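Periplasmic binding protein (Sulfurospirillum deleyianum, PDB 4PAG) probably captures a solute in the periplasm for delivery to an ABC transporter, and holds a bound histidine in its pocket. Local coordinates at residues A[171-176]-A[200-205]; A[217-222]-A[245-250]; A[228-233]-A[250-255]. All blocks are in the same frame, centred on the assembly; numbering follows the deposited sequence. Where two conformers were deposited one is given.

Contacts 1 and 3 meet in one parallel sheet: strands 172-176 and 229-232 are neighbours in it, and Ala176 N lies 2.8 Å from Ile231 O, a probable hydrogen bond. Contact 2 lies outside that sheet and is tied to contact 3 through the shared Leu250; the centres of the two are about 10 Å apart. Tyr174 of contact 1 reaches the helix of contact 2, its OH 3.4 Å from Ile222 CD1. The bound histidine lies about 13 Å from the side chain of Ile230 in contact 3. A second-shell link runs from Gln233 O at the end of that segment to Lys263, which lines the histidine pocket.

Contact 1: A[171-176]-A[200-205]; sequences TKVYYA and GNLVHK
Lys172 and Val173 pair with Asn201 and Leu202 as parallel beta bridges, setting the short strand 201-202 beside strand 172-176 as an outermost member of the parallel sheet in this alpha/beta fold. The chain between the two strands includes helix 193-197, so the pairing closes a beta-alpha-beta crossover. Asn201 is held at both ends of its backbone: its N donates to Thr171 O at 2.8 Å and an almost straight 174°, while its O accepts from Val173 N at 3.0 Å. The ladder ends just past the strand, where Val203 N reaches Val173 O in a more bent bond of 152°.

Side chains leave the sheet on two faces. On one, Lys172 and Asn201 lie side by side and point the same way, but the lysine chain then bends and carries NZ off to the carbonyls of Tyr225 and Asp226. On the other, Val173 and Leu202 run alongside each other; with chi1 at 56°, CG1 of Val173 sits between its backbone N and carbonyl carbon and lies 4.0 Å from Leu202 CD2. Beyond the bridges, Val203 crosses Tyr174 at about a right angle and sets its CG2 at the ring edge, 3.8 Å from CD1; the hydroxyl of this tyrosine bonds to Gly181 O. The turn after the strand folds back on itself through Lys205, whose NZ donates to both Asn201 OD1 and Leu202 O, each at 2.8 Å.

Contact 2: A[217-222]-A[245-250]; sequences VSFEQI and KKWAVL
Phe219, in the first turn of helix 219-225, drives the edge of its ring into the face of Trp247, and this T-shaped pair is the tight part of the contact. The ring centroid of Phe219 lies 4.8 Å from that of the six-membered ring of Trp247, with the planes 71° apart. CD1 and CE1 do the touching; CE1 comes within 3.7 Å of Trp247 CE3, offset toward the rim of the indole. With CG anti to the backbone N (chi1 175°), the Phe219 ring starts out toward the 3-10 turn, and CZ at its far end sits 3.3 Å from Lys246 O. Deeper in, Ile222 CD1 stands at the indole edge, and Ile222 CG2 packs on Leu250 CD1 at 4.1 Å. Phe237 makes a second edge-to-face pair with Trp247.

Toward solvent the contact is looser. The exposed Lys246 slides past Phe219 in the opposite direction, laying its extended chain over one ring face, where CE stands 4.0 Å from the centroid in a CH-pi contact. The amine follows as a cation-pi partner, NZ 4.3 Å from the same centroid. Glu220 OE2, 6.1 Å from Lys246 NZ, is too far for a salt bridge, though its charge may still favour the amine there. Val249, also exposed, touches the ring only through CG1. An alanine at Phe219 would probably open a gap against the indole face and leave the lysine amine without its aromatic support.

Ser218 OG caps the helix by accepting from Gln221 N, and the whole arrangement is a helix of an alpha/beta fold, leading into strand 229-232, packed against the 3-10 turn that follows helix 235-243.

Contact 3: A[228-233]-A[250-255]; sequences EVIIVQ and LKAVQN
The backbones of Glu228 and Ala252 come close, their CA atoms 5.1 Å apart, where the chain entering strand 229-232 meets the first turn of helix 251-254. The CB of Ala252 is directed at the strand and rests 3.5 Å from Glu228 O, so the methyl group packs directly against the Glu228 carbonyl. Ile230 packs farther along, its CD1 lying 4.0 Å from the same CB. That CD1 also meets Leu250 CD1, at 3.9 Å, where the isoleucine and leucine side chains cross at about a right angle. A chi2 of 168° keeps the isoleucine branch extended and sends CD1 out to both partners. Strand 229-232, helices 235-243 and 251-254, and the neighbouring parallel strand 258-260 form a beta-alpha-beta crossover, and this contact packs its last helix against its first strand. Ile230 itself is bonded through its backbone to Lys257 and Tyr259. Glu228 OE2 accepts from Lys172 N of strand 172-176, the neighbour on the side opposite strand 258-260. Glu228 O accepts from a water at 2.8 Å, and the same water accepts from Asn255 ND2 at 2.9 Å, bridging the strand entrance to the end of the helix.

Contact 1: A[171-176]-A[200-205]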
# COMPACT_ATOMS: atom_id res chain seq x y z
N THR A 171 -3.09 13.11 -17.10
CA THR A 171 -1.63 13.24 -17.12
C THR A 171 -0.95 11.90 -17.39
O THR A 171 -1.20 10.93 -16.68
CB THR A 171 -1.14 13.81 -15.77
OG1 THR A 171 -1.77 15.07 -15.54
CG2 THR A 171 0.38 13.98 -15.72
N LYS A 172 -0.10 11.84 -18.42
CA LYS A 172 0.68 10.63 -18.68
C LYS A 172 1.75 10.45 -17.61
O LYS A 172 2.52 11.37 -17.31
CB LYS A 172 1.33 10.69 -20.06
CG LYS A 172 0.33 10.66 -21.21
CD LYS A 172 0.95 11.13 -22.52
CE LYS A 172 2.00 10.17 -23.04
NZ LYS A 172 2.82 10.79 -24.13
N VAL A 173 1.80 9.26 -17.02
CA VAL A 173 2.73 8.98 -15.93
C VAL A 173 3.46 7.64 -16.16
O VAL A 173 2.87 6.65 -16.60
CB VAL A 173 2.02 9.04 -14.54
CG1 VAL A 173 0.82 8.10 -14.46
CG2 VAL A 173 2.99 8.74 -13.41
N TYR A 174 4.76 7.65 -15.87
CA TYR A 174 5.59 6.47 -15.89
C TYR A 174 6.00 6.15 -14.46
O TYR A 174 6.51 7.00 -13.74
CB TYR A 174 6.85 6.69 -16.75
CG TYR A 174 7.80 5.52 -16.73
CD1 TYR A 174 7.42 4.30 -17.27
CD2 TYR A 174 9.06 5.62 -16.15
CE1 TYR A 174 8.28 3.22 -17.25
CE2 TYR A 174 9.93 4.54 -16.12
CZ TYR A 174 9.53 3.34 -16.67
OH TYR A 174 10.36 2.26 -16.67
N TYR A 175 5.74 4.91 -14.04
CA TYR A 175 6.12 4.44 -12.72
C TYR A 175 7.48 3.77 -12.83
O TYR A 175 7.60 2.68 -13.38
CB TYR A 175 5.06 3.46 -12.20
CG TYR A 175 5.28 2.91 -10.81
CD1 TYR A 175 5.93 3.64 -9.82
CD2 TYR A 175 4.80 1.65 -10.48
CE1 TYR A 175 6.10 3.12 -8.54
CE2 TYR A 175 4.97 1.12 -9.22
CZ TYR A 175 5.62 1.85 -8.25
OH TYR A 175 5.79 1.30 -6.99
N ALA A 176 8.51 4.45 -12.33
CA ALA A 176 9.88 3.98 -12.51
C ALA A 176 10.32 3.17 -11.31
O ALA A 176 10.49 3.70 -10.22
CB ALA A 176 10.83 5.15 -12.73
N GLY A 200 -4.18 9.16 -13.26
CA GLY A 200 -3.05 9.01 -14.16
C GLY A 200 -3.37 8.18 -15.39
O GLY A 200 -4.20 7.27 -15.35
N ASN A 201 -2.72 8.53 -16.49
CA ASN A 201 -2.69 7.71 -17.69
C ASN A 201 -1.36 6.96 -17.69
O ASN A 201 -0.31 7.47 -18.14
CB ASN A 201 -2.86 8.59 -18.93
CG ASN A 201 -2.81 7.82 -20.22
OD1 ASN A 201 -2.52 6.63 -20.25
ND2 ASN A 201 -3.07 8.50 -21.32
N LEU A 202 -1.40 5.75 -17.15
CA LEU A 202 -0.19 4.94 -16.99
C LEU A 202 0.31 4.49 -18.37
O LEU A 202 -0.42 3.85 -19.11
CB LEU A 202 -0.47 3.75 -16.09
CG LEU A 202 -0.45 4.04 -14.59
CD1 LEU A 202 -1.18 2.94 -13.83
CD2 LEU A 202 0.99 4.16 -14.11
N VAL A 203 1.56 4.81 -18.70
CA VAL A 203 2.00 4.68 -20.09
C VAL A 203 2.21 3.25 -20.61
O VAL A 203 2.07 3.02 -21.81
CB VAL A 203 3.27 5.52 -20.38
CG1 VAL A 203 2.93 6.99 -20.25
CG2 VAL A 203 4.42 5.13 -19.46
N HIS A 204 2.54 2.31 -19.72
CA HIS A 204 2.79 0.93 -20.11
C HIS A 204 1.49 0.11 -19.97
O HIS A 204 0.99 -0.12 -18.86
CB HIS A 204 3.91 0.34 -19.25
CG HIS A 204 4.43 -0.98 -19.72
ND1 HIS A 204 5.14 -1.14 -20.89
CD2 HIS A 204 4.38 -2.21 -19.14
CE1 HIS A 204 5.47 -2.41 -21.03
NE2 HIS A 204 5.02 -3.08 -19.98
N LYS A 205 0.95 -0.32 -21.11
CA LYS A 205 -0.38 -0.93 -21.18
C LYS A 205 -0.31 -2.46 -21.23
O LYS A 205 0.17 -3.04 -22.19
CB LYS A 205 -1.14 -0.42 -22.42
CG LYS A 205 -1.17 1.09 -22.57
CD LYS A 205 -1.86 1.76 -21.39
CE LYS A 205 -2.27 3.19 -21.69
NZ LYS A 205 -2.83 3.82 -20.46

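Contact 2: A[217-222]-A[245-250]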
# COMPACT_ATOMS: atom_id res chain seq x y z
N VAL A 217 11.27 -2.69 -19.26
CA VAL A 217 11.12 -1.67 -20.29
C VAL A 217 12.50 -1.05 -20.57
O VAL A 217 13.29 -0.85 -19.65
CB VAL A 217 10.09 -0.60 -19.87
CG1 VAL A 217 10.56 0.18 -18.66
CG2 VAL A 217 9.78 0.35 -21.01
N SER A 218 12.80 -0.80 -21.84
CA SER A 218 14.08 -0.18 -22.21
C SER A 218 14.03 1.34 -22.07
O SER A 218 12.96 1.94 -22.05
CB SER A 218 14.44 -0.53 -23.65
OG SER A 218 13.61 0.16 -24.56
N PHE A 219 15.21 1.96 -21.99
CA PHE A 219 15.33 3.41 -22.00
C PHE A 219 14.65 3.99 -23.24
O PHE A 219 13.92 4.98 -23.17
CB PHE A 219 16.81 3.82 -21.92
CG PHE A 219 17.05 5.29 -22.03
CD1 PHE A 219 16.52 6.16 -21.09
CD2 PHE A 219 17.81 5.81 -23.07
CE1 PHE A 219 16.73 7.53 -21.19
CE2 PHE A 219 18.03 7.18 -23.17
CZ PHE A 219 17.49 8.03 -22.23
N GLU A 220 14.84 3.31 -24.38
CA GLU A 220 14.31 3.77 -25.65
C GLU A 220 12.77 3.78 -25.64
O GLU A 220 12.14 4.69 -26.18
CB GLU A 220 14.89 2.91 -26.78
CG GLU A 220 16.40 3.13 -27.03
CD GLU A 220 17.34 2.65 -25.90
OE1 GLU A 220 17.03 1.66 -25.18
OE2 GLU A 220 18.42 3.28 -25.74
N GLN A 221 12.19 2.79 -24.98
CA GLN A 221 10.74 2.71 -24.81
C GLN A 221 10.18 3.83 -23.92
O GLN A 221 9.10 4.36 -24.19
CB GLN A 221 10.37 1.35 -24.20
CG GLN A 221 8.87 1.10 -24.16
CD GLN A 221 8.28 1.08 -25.55
OE1 GLN A 221 8.69 0.28 -26.38
NE2 GLN A 221 7.33 1.97 -25.82
N ILE A 222 10.90 4.17 -22.86
CA ILE A 222 10.48 5.26 -21.97
C ILE A 222 10.46 6.59 -22.73
O ILE A 222 9.52 7.38 -22.59
CB ILE A 222 11.38 5.36 -20.72
CG1 ILE A 222 11.26 4.08 -19.89
CG2 ILE A 222 11.02 6.59 -19.89
CD1 ILE A 222 12.38 3.86 -18.89
N LYS A 245 23.30 12.55 -17.90
CA LYS A 245 22.88 13.43 -19.00
C LYS A 245 21.78 12.84 -19.91
O LYS A 245 20.90 13.56 -20.39
CB LYS A 245 24.12 13.81 -19.83
CG LYS A 245 23.88 14.81 -20.95
CD LYS A 245 23.73 16.24 -20.42
CE LYS A 245 22.98 17.13 -21.40
NZ LYS A 245 23.52 17.08 -22.80
N LYS A 246 21.83 11.54 -20.16
CA LYS A 246 20.92 10.92 -21.14
C LYS A 246 19.44 11.06 -20.76
O LYS A 246 18.58 11.10 -21.63
CB LYS A 246 21.26 9.45 -21.34
CG LYS A 246 20.74 8.55 -20.23
CD LYS A 246 21.27 7.15 -20.39
CE LYS A 246 20.37 6.13 -19.71
NZ LYS A 246 20.69 4.79 -20.26
N TRP A 247 19.14 11.14 -19.47
CA TRP A 247 17.75 11.28 -19.04
C TRP A 247 17.16 12.66 -19.31
O TRP A 247 15.96 12.84 -19.28
CB TRP A 247 17.59 10.92 -17.57
CG TRP A 247 17.91 9.50 -17.31
CD1 TRP A 247 19.11 8.99 -16.94
CD2 TRP A 247 17.01 8.40 -17.42
NE1 TRP A 247 19.02 7.63 -16.80
CE2 TRP A 247 17.74 7.24 -17.09
CE3 TRP A 247 15.66 8.27 -17.76
CZ2 TRP A 247 17.18 5.97 -17.10
CZ3 TRP A 247 15.10 7.01 -17.77
CH2 TRP A 247 15.85 5.88 -17.43
N ALA A 248 18.02 13.64 -19.58
CA ALA A 248 17.56 15.00 -19.89
C ALA A 248 16.79 15.09 -21.21
O ALA A 248 16.19 16.11 -21.50
CB ALA A 248 18.74 15.96 -19.90
N VAL A 249 16.82 14.03 -22.03
CA VAL A 249 15.96 13.97 -23.21
C VAL A 249 14.46 14.02 -22.85
O VAL A 249 13.64 14.46 -23.65
CB VAL A 249 16.25 12.72 -24.08
CG1 VAL A 249 15.93 11.42 -23.34
CG2 VAL A 249 15.47 12.77 -25.36
N LEU A 250 14.12 13.56 -21.65
CA LEU A 250 12.73 13.49 -21.23
C LEU A 250 12.19 14.84 -20.76
O LEU A 250 12.83 15.51 -19.94
CB LEU A 250 12.59 12.47 -20.10
CG LEU A 250 12.94 11.02 -20.43
CD1 LEU A 250 12.86 10.16 -19.18
CD2 LEU A 250 12.01 10.46 -21.50

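Contact 3: A[228-233]-A[250-255]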
# COMPACT_ATOMS: atom_id res chain seq x y z
N GLU A 228 4.60 12.73 -18.82
CA GLU A 228 4.58 14.09 -18.31
C GLU A 228 5.10 14.13 -16.88
O GLU A 228 5.74 15.10 -16.47
CB GLU A 228 3.17 14.68 -18.38
CG GLU A 228 2.65 14.76 -19.80
CD GLU A 228 1.15 15.01 -19.87
OE1 GLU A 228 0.75 16.18 -19.72
OE2 GLU A 228 0.39 14.04 -20.07
N VAL A 229 4.81 13.07 -16.12
CA VAL A 229 5.28 12.92 -14.75
C VAL A 229 5.92 11.55 -14.57
O VAL A 229 5.44 10.55 -15.12
CB VAL A 229 4.13 13.11 -13.73
CG1 VAL A 229 4.58 12.73 -12.33
CG2 VAL A 229 3.62 14.55 -13.74
N ILE A 230 7.00 11.50 -13.80
CA ILE A 230 7.62 10.24 -13.44
C ILE A 230 7.57 10.06 -11.92
O ILE A 230 8.02 10.92 -11.16
CB ILE A 230 9.06 10.12 -13.96
CG1 ILE A 230 9.09 10.13 -15.49
CG2 ILE A 230 9.71 8.85 -13.40
CD1 ILE A 230 10.46 10.32 -16.10
N ILE A 231 7.01 8.94 -11.49
CA ILE A 231 6.96 8.58 -10.08
C ILE A 231 8.00 7.49 -9.85
O ILE A 231 7.97 6.45 -10.51
CB ILE A 231 5.56 8.07 -9.69
CG1 ILE A 231 4.49 9.14 -9.95
CG2 ILE A 231 5.52 7.64 -8.22
CD1 ILE A 231 4.66 10.44 -9.19
N VAL A 232 8.90 7.73 -8.89
CA VAL A 232 10.09 6.92 -8.67
C VAL A 232 10.06 6.24 -7.30
O VAL A 232 9.79 6.87 -6.28
CB VAL A 232 11.36 7.82 -8.73
CG1 VAL A 232 12.60 7.02 -8.39
CG2 VAL A 232 11.48 8.49 -10.10
N GLN A 233 10.37 4.95 -7.27
CA GLN A 233 10.38 4.19 -6.02
C GLN A 233 11.78 4.25 -5.37
O GLN A 233 11.91 4.51 -4.17
CB GLN A 233 9.94 2.75 -6.31
CG GLN A 233 9.14 1.99 -5.26
CD GLN A 233 8.23 2.83 -4.36
OE1 GLN A 233 8.70 3.41 -3.41
NE2 GLN A 233 6.93 2.81 -4.62
N LEU A 250 14.12 13.56 -21.65
CA LEU A 250 12.73 13.49 -21.23
C LEU A 250 12.19 14.84 -20.76
O LEU A 250 12.83 15.51 -19.94
CB LEU A 250 12.59 12.47 -20.10
CG LEU A 250 12.94 11.02 -20.43
CD1 LEU A 250 12.86 10.16 -19.18
CD2 LEU A 250 12.01 10.46 -21.50
N LYS A 251 11.02 15.22 -21.25
CA LYS A 251 10.39 16.48 -20.84
C LYS A 251 10.09 16.50 -19.34
O LYS A 251 10.20 17.53 -18.69
CB LYS A 251 9.12 16.76 -21.65
CG LYS A 251 9.31 16.85 -23.16
CD LYS A 251 9.80 18.22 -23.65
CE LYS A 251 9.86 18.26 -25.18
NZ LYS A 251 10.28 19.57 -25.77
N ALA A 252 9.69 15.36 -18.77
CA ALA A 252 9.44 15.29 -17.34
C ALA A 252 10.69 15.67 -16.55
O ALA A 252 10.60 16.33 -15.52
CB ALA A 252 8.96 13.89 -16.94
N VAL A 253 11.86 15.28 -17.06
CA VAL A 253 13.13 15.57 -16.40
C VAL A 253 13.47 17.05 -16.54
O VAL A 253 13.86 17.69 -15.56
CB VAL A 253 14.26 14.65 -16.91
CG1 VAL A 253 15.62 15.12 -16.42
CG2 VAL A 253 14.00 13.21 -16.49
N GLN A 254 13.30 17.59 -17.75
CA GLN A 254 13.43 19.03 -18.01
C GLN A 254 12.55 19.88 -17.10
O GLN A 254 12.99 20.90 -16.58
CB GLN A 254 13.08 19.34 -19.46
CG GLN A 254 14.05 18.78 -20.47
CD GLN A 254 15.40 19.47 -20.44
OE1 GLN A 254 15.50 20.62 -20.05
NE2 GLN A 254 16.44 18.77 -20.86
N ASN A 255 11.30 19.45 -16.91
CA ASN A 255 10.35 20.16 -16.06
C ASN A 255 10.46 19.80 -14.57
O ASN A 255 9.71 20.35 -13.77
CB ASN A 255 8.92 19.91 -16.55
CG ASN A 255 8.68 20.40 -17.96
OD1 ASN A 255 9.22 21.43 -18.36
ND2 ASN A 255 7.86 19.69 -18.72
O HOH W 1 6.40 17.23 -18.09